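Local atomic coordinates of protein (hdlp (histone deacetylase-like protein)) (Aquifex aeolicus, PDB entry 1C3P), a protein that is a zinc-binding homologue of the histone deacetylases and probably removes acetyl groups, as family members do, with a probable link to acetoin breakdown. Residues 113-118 against 151-156; 157-162 against 247-252. All coordinates share one frame; numbering follows the deposited sequence.

Both contacts lie on the same side of the chain's centre, their own centres about 9 Å apart, and they follow one another along the sequence: contact 1 closes before contact 2 opens. Contact 1 joins the ends of helices 98-118 and 146-156; contact 2 joins the loop that leaves helix 146-156 to the start of strand 250-254. The chain runs directly from 156 to 157, and Leu-154 O with Phe-159 N (3.1 Å) probably forms a hydrogen bond across the turn. Leu-154 CB also packs on Ile-162 CD1 at 3.6 Å. Helix 146-156 is thereby tied to strand 162-166 of the central parallel sheet, and contact 1 joins helix 98-118 to it, at a place away from the zinc-binding residues.

Contact 1 (113-118 against 151-156); sequences AIEEFL and IEYLRK
Ile-114 and Leu-154 mark the closest backbone approach of two helical segments, with their CA atoms 8.2 Å apart. The segment axes come no nearer than 11.2 Å and run in broadly the same direction, at a signed crossing angle of -42°. At this spacing side chains must bridge the gap, and Ile-114 does most from its helix. Ile-114 CG2 touches two partners, Leu-154 CD2 at 3.7 Å and Tyr-153 CE2 at 3.8 Å. CG2 approaches the tyrosine ring obliquely, and the two side chains slide past each other in opposite directions. Leu-118, one turn on, adds CD1 at the edge of the same ring, near its plane, and at 4.3 Å from Leu-154 CD2.

Helices 98-118 and 146-156 pack on one face of the parallel sheet of this arginase-like alpha/beta fold. The evidence is their common footing: Phe-117 and Leu-154, one from each helix, both touch Val-250 of strand 250-254, and Leu-154 reaches Leu-252 and Ile-162 as well.

Farther from the sheet the contact becomes polar. Tyr-153 has CG anti to its backbone N (chi1 173°), beside its carbonyl carbon. The OH of Tyr-153 lies 3.9 Å from Glu-115 CG. The two side chains cross at about a right angle, with carboxylate and ring planes 53° apart. A water joins them without direct bonding: it donates to Glu-115 OE2 at 2.6 Å and lies 2.7 Å from Tyr-153 OH, where the direction of the bond is undetermined. Glu-115 OE2 also forms a salt bridge with Arg-50, so this one carboxylate oxygen is held by both a charge and the water, and through the water it probably helps to position the phenol.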
ATOM      1  N   ALA A 113      -0.602  13.969  -2.632  1.00 15.60           N
ATOM      2  CA  ALA A 113      -0.464  13.736  -1.195  1.00 15.04           C
ATOM      3  C   ALA A 113       0.820  14.396  -0.697  1.00 14.84           C
ATOM      4  O   ALA A 113       0.857  14.998   0.376  1.00 21.05           O
ATOM      5  CB  ALA A 113      -0.422  12.253  -0.899  1.00 18.65           C
ATOM      6  N   ILE A 114       1.888  14.269  -1.464  1.00 16.45           N
ATOM      7  CA  ILE A 114       3.134  14.888  -1.039  1.00 15.38           C
ATOM      8  C   ILE A 114       3.019  16.409  -1.067  1.00 18.02           C
ATOM      9  O   ILE A 114       3.502  17.094  -0.149  1.00 20.38           O
ATOM     10  CB  ILE A 114       4.301  14.433  -1.903  1.00 15.22           C
ATOM     11  CG1 ILE A 114       4.516  12.922  -1.692  1.00 19.28           C
ATOM     12  CG2 ILE A 114       5.566  15.198  -1.499  1.00 15.72           C
ATOM     13  CD1 ILE A 114       5.437  12.279  -2.757  1.00 13.43           C
ATOM     14  N   GLU A 115       2.373  16.940  -2.104  1.00 15.27           N
ATOM     15  CA  GLU A 115       2.181  18.398  -2.209  1.00 21.48           C
ATOM     16  C   GLU A 115       1.465  18.923  -0.966  1.00 23.55           C
ATOM     17  O   GLU A 115       1.851  19.945  -0.392  1.00 23.03           O
ATOM     18  CB  GLU A 115       1.355  18.766  -3.452  1.00 21.76           C
ATOM     19  CG  GLU A 115       2.081  18.593  -4.769  1.00 15.78           C
ATOM     20  CD  GLU A 115       1.168  18.759  -5.978  1.00 20.04           C
ATOM     21  OE1 GLU A 115      -0.055  18.982  -5.806  1.00 21.48           O
ATOM     22  OE2 GLU A 115       1.669  18.653  -7.113  1.00 26.59           O
ATOM     23  N   GLU A 116       0.416  18.218  -0.558  1.00 22.73           N
ATOM     24  CA  GLU A 116      -0.360  18.613   0.612  1.00 20.54           C
ATOM     25  C   GLU A 116       0.465  18.564   1.879  1.00 25.39           C
ATOM     26  O   GLU A 116       0.389  19.472   2.711  1.00 22.87           O
ATOM     27  CB  GLU A 116      -1.578  17.717   0.757  1.00 18.40           C
ATOM     28  CG  GLU A 116      -2.620  17.949  -0.306  1.00 19.76           C
ATOM     29  CD  GLU A 116      -3.044  19.407  -0.358  1.00 27.24           C
ATOM     30  OE1 GLU A 116      -3.501  19.933   0.676  1.00 18.44           O
ATOM     31  OE2 GLU A 116      -2.912  20.025  -1.425  1.00 23.17           O
ATOM     32  N   PHE A 117       1.254  17.504   2.028  1.00 18.78           N
ATOM     33  CA  PHE A 117       2.093  17.369   3.205  1.00 22.11           C
ATOM     34  C   PHE A 117       3.093  18.519   3.293  1.00 23.87           C
ATOM     35  O   PHE A 117       3.343  19.053   4.376  1.00 24.40           O
ATOM     36  CB  PHE A 117       2.867  16.056   3.164  1.00 23.14           C
ATOM     37  CG  PHE A 117       3.698  15.812   4.393  1.00 24.06           C
ATOM     38  CD1 PHE A 117       3.104  15.371   5.569  1.00 19.67           C
ATOM     39  CD2 PHE A 117       5.071  16.062   4.384  1.00 24.08           C
ATOM     40  CE1 PHE A 117       3.865  15.175   6.730  1.00 23.68           C
ATOM     41  CE2 PHE A 117       5.839  15.871   5.538  1.00 24.04           C
ATOM     42  CZ  PHE A 117       5.234  15.427   6.710  1.00 19.62           C
ATOM     43  N   LEU A 118       3.670  18.892   2.151  1.00 21.09           N
ATOM     44  CA  LEU A 118       4.656  19.958   2.101  1.00 20.73           C
ATOM     45  C   LEU A 118       4.055  21.331   2.361  1.00 26.49           C
ATOM     46  O   LEU A 118       4.785  22.285   2.626  1.00 26.34           O
ATOM     47  CB  LEU A 118       5.400  19.936   0.768  1.00 17.90           C
ATOM     48  CG  LEU A 118       6.334  18.728   0.582  1.00 26.20           C
ATOM     49  CD1 LEU A 118       6.998  18.803  -0.769  1.00 34.23           C
ATOM     50  CD2 LEU A 118       7.402  18.719   1.666  1.00 27.16           C
ATOM     51  N   ILE A 151       9.169   9.380  -3.995  1.00 16.67           N
ATOM     52  CA  ILE A 151      10.450   9.554  -3.319  1.00 19.56           C
ATOM     53  C   ILE A 151      11.408  10.350  -4.206  1.00 22.66           C
ATOM     54  O   ILE A 151      12.135  11.206  -3.711  1.00 20.08           O
ATOM     55  CB  ILE A 151      11.040   8.188  -2.936  1.00 16.46           C
ATOM     56  CG1 ILE A 151      10.195   7.575  -1.804  1.00 12.31           C
ATOM     57  CG2 ILE A 151      12.521   8.326  -2.524  1.00 17.93           C
ATOM     58  CD1 ILE A 151      10.525   6.115  -1.520  1.00 18.71           C
ATOM     59  N   GLU A 152      11.409  10.082  -5.510  1.00 19.71           N
ATOM     60  CA  GLU A 152      12.281  10.819  -6.418  1.00 13.85           C
ATOM     61  C   GLU A 152      11.787  12.250  -6.519  1.00 16.85           C
ATOM     62  O   GLU A 152      12.563  13.184  -6.714  1.00 19.25           O
ATOM     63  CB  GLU A 152      12.299  10.170  -7.801  1.00 20.21           C
ATOM     64  CG  GLU A 152      13.074   8.867  -7.814  1.00 22.16           C
ATOM     65  CD  GLU A 152      14.561   9.069  -7.596  1.00 26.94           C
ATOM     66  OE1 GLU A 152      15.266   8.062  -7.421  1.00 25.03           O
ATOM     67  OE2 GLU A 152      15.028  10.227  -7.615  1.00 24.95           O
ATOM     68  N   TYR A 153      10.479  12.431  -6.355  1.00 14.74           N
ATOM     69  CA  TYR A 153       9.917  13.778  -6.393  1.00 17.71           C
ATOM     70  C   TYR A 153      10.535  14.554  -5.219  1.00 20.00           C
ATOM     71  O   TYR A 153      10.963  15.705  -5.364  1.00 19.61           O
ATOM     72  CB  TYR A 153       8.384  13.704  -6.246  1.00 13.26           C
ATOM     73  CG  TYR A 153       7.708  15.049  -6.113  1.00 16.36           C
ATOM     74  CD1 TYR A 153       7.339  15.800  -7.236  1.00 18.41           C
ATOM     75  CD2 TYR A 153       7.452  15.577  -4.853  1.00 21.16           C
ATOM     76  CE1 TYR A 153       6.721  17.058  -7.083  1.00 21.03           C
ATOM     77  CE2 TYR A 153       6.847  16.807  -4.691  1.00 19.76           C
ATOM     78  CZ  TYR A 153       6.479  17.543  -5.789  1.00 25.97           C
ATOM     79  OH  TYR A 153       5.853  18.749  -5.563  1.00 23.15           O
ATOM     80  N   LEU A 154      10.596  13.913  -4.056  1.00 17.78           N
ATOM     81  CA  LEU A 154      11.164  14.549  -2.867  1.00 17.26           C
ATOM     82  C   LEU A 154      12.678  14.783  -3.028  1.00 19.69           C
ATOM     83  O   LEU A 154      13.203  15.828  -2.621  1.00 22.91           O
ATOM     84  CB  LEU A 154      10.876  13.687  -1.629  1.00 20.44           C
ATOM     85  CG  LEU A 154       9.421  13.712  -1.130  1.00 19.57           C
ATOM     86  CD1 LEU A 154       9.167  12.564  -0.143  1.00 22.48           C
ATOM     87  CD2 LEU A 154       9.141  15.089  -0.474  1.00 20.84           C
ATOM     88  N   ARG A 155      13.388  13.822  -3.615  1.00 20.88           N
ATOM     89  CA  ARG A 155      14.827  14.013  -3.817  1.00 22.64           C
ATOM     90  C   ARG A 155      15.059  15.244  -4.688  1.00 28.00           C
ATOM     91  O   ARG A 155      15.965  16.041  -4.418  1.00 28.05           O
ATOM     92  CB  ARG A 155      15.467  12.771  -4.459  1.00 25.69           C
ATOM     93  CG  ARG A 155      15.326  11.507  -3.582  1.00 27.64           C
ATOM     94  CD  ARG A 155      15.888  10.252  -4.237  1.00 25.67           C
ATOM     95  NE  ARG A 155      17.329  10.138  -4.075  1.00 30.88           N
ATOM     96  CZ  ARG A 155      18.070   9.190  -4.635  1.00 36.28           C
ATOM     97  NH1 ARG A 155      17.500   8.269  -5.407  1.00 26.96           N
ATOM     98  NH2 ARG A 155      19.375   9.141  -4.385  1.00 27.33           N
ATOM     99  N   LYS A 156      14.239  15.424  -5.720  1.00 23.53           N
ATOM    100  CA  LYS A 156      14.415  16.585  -6.586  1.00 26.79           C
ATOM    101  C   LYS A 156      14.162  17.888  -5.824  1.00 26.40           C
ATOM    102  O   LYS A 156      14.735  18.930  -6.159  1.00 26.19           O
ATOM    103  CB  LYS A 156      13.511  16.496  -7.823  1.00 26.01           C
ATOM    104  CG  LYS A 156      13.754  17.637  -8.820  1.00 29.70           C
ATOM    105  CD  LYS A 156      13.080  17.399 -10.152  1.00 28.77           C
ATOM    106  CE  LYS A 156      13.679  16.188 -10.867  1.00 39.79           C
ATOM    107  NZ  LYS A 156      15.137  16.364 -11.178  1.00 36.33           N
TER
HETATM  108  O   HOH W   1       4.147  19.424  -7.512  1.00 37.03           O

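Contact 2 (157-162 against 247-252); sequences KGFKRI and EPEVYL
Glu-249 reaches the loop backbone at Lys-160 and Arg-161, where its OE1 accepts two N-H groups from the same face of the carboxylate. Lys-160 N lies 2.5 Å from Glu-249 OE1, so short that the exact length is doubtful, on the syn side and tilted out of the carboxylate plane; Arg-161 N, 3.1 Å from Glu-249 OE1, stands above that plane. In return Glu-249 N donates to Arg-161 O at 2.8 Å, nearly straight (172°). Arg-161 NE donates to Glu-247 O at 2.8 Å, in the guanidinium plane. One face of that group rests on Glu-249 CG. Glu-249 OE2 lies well out of the guanidinium plane, 3.7 Å from Arg-161 NH2, a long salt bridge of charges only, but a water accepts from NH2 and donates to OE2. An alanine in place of Glu-249 would probably leave the N-H groups of Lys-160 and Arg-161 without their shared acceptor and the guanidinium freer to turn. On the apolar side, Phe-159 CD2 meets Val-250 CG1 at 3.6 Å. Gly-158, at positive phi, closes helix 146-156 with a Schellman motif; Ile-162 and Val-250 form a parallel bridge, so the loop enters strand 162-166 beside strand 250-254, the helix-to-strand connection of an alpha/beta fold.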
ATOM      1  N   LYS A 157      13.309  17.821  -4.805  1.00 22.50           N
ATOM      2  CA  LYS A 157      13.000  18.982  -3.965  1.00 21.12           C
ATOM      3  C   LYS A 157      14.133  19.272  -2.974  1.00 22.98           C
ATOM      4  O   LYS A 157      14.109  20.288  -2.281  1.00 27.77           O
ATOM      5  CB  LYS A 157      11.694  18.775  -3.179  1.00 28.95           C
ATOM      6  CG  LYS A 157      10.406  18.840  -4.003  1.00 25.94           C
ATOM      7  CD  LYS A 157      10.235  20.191  -4.674  1.00 35.16           C
ATOM      8  CE  LYS A 157       8.950  20.241  -5.502  1.00 39.24           C
ATOM      9  NZ  LYS A 157       8.841  21.498  -6.304  1.00 40.01           N
ATOM     10  N   GLY A 158      15.116  18.381  -2.902  1.00 26.49           N
ATOM     11  CA  GLY A 158      16.240  18.594  -2.003  1.00 24.82           C
ATOM     12  C   GLY A 158      16.289  17.744  -0.745  1.00 33.13           C
ATOM     13  O   GLY A 158      17.189  17.900   0.086  1.00 27.21           O
ATOM     14  N   PHE A 159      15.327  16.847  -0.567  1.00 27.47           N
ATOM     15  CA  PHE A 159      15.378  16.003   0.616  1.00 24.15           C
ATOM     16  C   PHE A 159      16.495  14.987   0.433  1.00 28.02           C
ATOM     17  O   PHE A 159      16.626  14.403  -0.636  1.00 21.14           O
ATOM     18  CB  PHE A 159      14.040  15.302   0.850  1.00 27.53           C
ATOM     19  CG  PHE A 159      12.964  16.220   1.359  1.00 27.26           C
ATOM     20  CD1 PHE A 159      12.196  16.985   0.482  1.00 28.12           C
ATOM     21  CD2 PHE A 159      12.773  16.370   2.724  1.00 21.10           C
ATOM     22  CE1 PHE A 159      11.251  17.893   0.975  1.00 26.24           C
ATOM     23  CE2 PHE A 159      11.836  17.273   3.234  1.00 26.07           C
ATOM     24  CZ  PHE A 159      11.075  18.036   2.364  1.00 23.91           C
ATOM     25  N   LYS A 160      17.292  14.782   1.476  1.00 24.79           N
ATOM     26  CA  LYS A 160      18.419  13.853   1.422  1.00 24.26           C
ATOM     27  C   LYS A 160      18.322  12.665   2.371  1.00 21.12           C
ATOM     28  O   LYS A 160      19.206  11.802   2.397  1.00 22.43           O
ATOM     29  CB  LYS A 160      19.711  14.633   1.687  1.00 22.86           C
ATOM     30  CG  LYS A 160      20.017  15.644   0.592  1.00 43.16           C
ATOM     31  CD  LYS A 160      21.044  16.700   1.003  1.00 54.05           C
ATOM     32  CE  LYS A 160      22.353  16.107   1.503  1.00 62.87           C
ATOM     33  NZ  LYS A 160      22.196  15.423   2.820  1.00 68.11           N
ATOM     34  N   ARG A 161      17.261  12.626   3.167  1.00 19.68           N
ATOM     35  CA  ARG A 161      17.051  11.517   4.098  1.00 20.84           C
ATOM     36  C   ARG A 161      15.567  11.198   4.100  1.00 18.98           C
ATOM     37  O   ARG A 161      14.789  11.766   4.866  1.00 23.57           O
ATOM     38  CB  ARG A 161      17.499  11.875   5.521  1.00 26.02           C
ATOM     39  CG  ARG A 161      19.003  12.108   5.683  1.00 28.47           C
ATOM     40  CD  ARG A 161      19.365  12.247   7.161  1.00 30.38           C
ATOM     41  NE  ARG A 161      18.669  13.347   7.825  1.00 32.99           N
ATOM     42  CZ  ARG A 161      18.953  14.640   7.665  1.00 40.49           C
ATOM     43  NH1 ARG A 161      19.933  15.020   6.856  1.00 31.49           N
ATOM     44  NH2 ARG A 161      18.245  15.560   8.311  1.00 38.54           N
ATOM     45  N   ILE A 162      15.173  10.279   3.233  1.00 19.82           N
ATOM     46  CA  ILE A 162      13.764   9.918   3.108  1.00 17.81           C
ATOM     47  C   ILE A 162      13.542   8.480   3.562  1.00 14.71           C
ATOM     48  O   ILE A 162      14.262   7.591   3.158  1.00 17.99           O
ATOM     49  CB  ILE A 162      13.358  10.078   1.638  1.00 18.33           C
ATOM     50  CG1 ILE A 162      13.622  11.526   1.222  1.00 18.15           C
ATOM     51  CG2 ILE A 162      11.907   9.701   1.446  1.00 13.65           C
ATOM     52  CD1 ILE A 162      13.583  11.773  -0.253  1.00 22.52           C
ATOM     53  N   GLU A 247      17.842   9.153  10.639  1.00 29.73           N
ATOM     54  CA  GLU A 247      17.008  10.262  11.131  1.00 28.10           C
ATOM     55  C   GLU A 247      16.355  10.886   9.896  1.00 28.90           C
ATOM     56  O   GLU A 247      16.917  11.781   9.263  1.00 23.67           O
ATOM     57  CB  GLU A 247      17.852  11.320  11.857  1.00 35.75           C
ATOM     58  CG  GLU A 247      18.273  10.968  13.289  1.00 60.78           C
ATOM     59  CD  GLU A 247      19.275   9.822  13.382  1.00 70.07           C
ATOM     60  OE1 GLU A 247      18.953   8.699  12.942  1.00 79.95           O
ATOM     61  OE2 GLU A 247      20.390  10.044  13.907  1.00 76.80           O
ATOM     62  N   PRO A 248      15.128  10.451   9.561  1.00 25.02           N
ATOM     63  CA  PRO A 248      14.404  10.949   8.390  1.00 28.06           C
ATOM     64  C   PRO A 248      14.063  12.430   8.406  1.00 23.87           C
ATOM     65  O   PRO A 248      13.765  12.983   9.460  1.00 24.05           O
ATOM     66  CB  PRO A 248      13.128  10.100   8.396  1.00 28.11           C
ATOM     67  CG  PRO A 248      13.533   8.857   9.174  1.00 34.57           C
ATOM     68  CD  PRO A 248      14.270   9.514  10.306  1.00 27.23           C
ATOM     69  N   GLU A 249      14.113  13.054   7.230  1.00 24.34           N
ATOM     70  CA  GLU A 249      13.725  14.455   7.080  1.00 25.98           C
ATOM     71  C   GLU A 249      12.242  14.364   6.780  1.00 26.04           C
ATOM     72  O   GLU A 249      11.465  15.285   7.044  1.00 26.39           O
ATOM     73  CB  GLU A 249      14.415  15.115   5.885  1.00 22.07           C
ATOM     74  CG  GLU A 249      15.926  15.247   6.012  1.00 33.40           C
ATOM     75  CD  GLU A 249      16.540  15.947   4.819  1.00 29.15           C
ATOM     76  OE1 GLU A 249      16.302  15.495   3.681  1.00 27.62           O
ATOM     77  OE2 GLU A 249      17.265  16.950   5.016  1.00 26.19           O
ATOM     78  N   VAL A 250      11.857  13.227   6.213  1.00 23.83           N
ATOM     79  CA  VAL A 250      10.471  12.994   5.860  1.00 19.67           C
ATOM     80  C   VAL A 250      10.280  11.511   5.595  1.00 20.78           C
ATOM     81  O   VAL A 250      11.220  10.839   5.201  1.00 19.60           O
ATOM     82  CB  VAL A 250      10.078  13.801   4.588  1.00 20.88           C
ATOM     83  CG1 VAL A 250      10.926  13.394   3.397  1.00 18.18           C
ATOM     84  CG2 VAL A 250       8.623  13.586   4.284  1.00 16.71           C
ATOM     85  N   TYR A 251       9.078  11.000   5.837  1.00 18.75           N
ATOM     86  CA  TYR A 251       8.815   9.585   5.591  1.00 22.44           C
ATOM     87  C   TYR A 251       7.447   9.361   4.941  1.00 20.28           C
ATOM     88  O   TYR A 251       6.539  10.189   5.064  1.00 19.91           O
ATOM     89  CB  TYR A 251       8.899   8.787   6.912  1.00 16.57           C
ATOM     90  CG  TYR A 251       7.641   8.806   7.771  1.00 22.36           C
ATOM     91  CD1 TYR A 251       6.615   7.881   7.559  1.00 18.12           C
ATOM     92  CD2 TYR A 251       7.471   9.752   8.788  1.00 20.04           C
ATOM     93  CE1 TYR A 251       5.467   7.898   8.321  1.00 20.40           C
ATOM     94  CE2 TYR A 251       6.302   9.778   9.575  1.00 16.60           C
ATOM     95  CZ  TYR A 251       5.312   8.852   9.329  1.00 14.68           C
ATOM     96  OH  TYR A 251       4.136   8.861  10.048  1.00 21.79           O
ATOM     97  N   LEU A 252       7.326   8.245   4.217  1.00 17.90           N
ATOM     98  CA  LEU A 252       6.068   7.840   3.592  1.00 18.58           C
ATOM     99  C   LEU A 252       5.766   6.463   4.162  1.00 15.49           C
ATOM    100  O   LEU A 252       6.679   5.670   4.421  1.00 18.82           O
ATOM    101  CB  LEU A 252       6.176   7.739   2.059  1.00 17.55           C
ATOM    102  CG  LEU A 252       6.583   9.019   1.336  1.00 23.36           C
ATOM    103  CD1 LEU A 252       8.095   9.117   1.325  1.00 27.78           C
ATOM    104  CD2 LEU A 252       6.072   8.979  -0.095  1.00 27.29           C
TER
HETATM  105  O   HOH W   2      17.645  18.482   7.322  1.00 43.64           O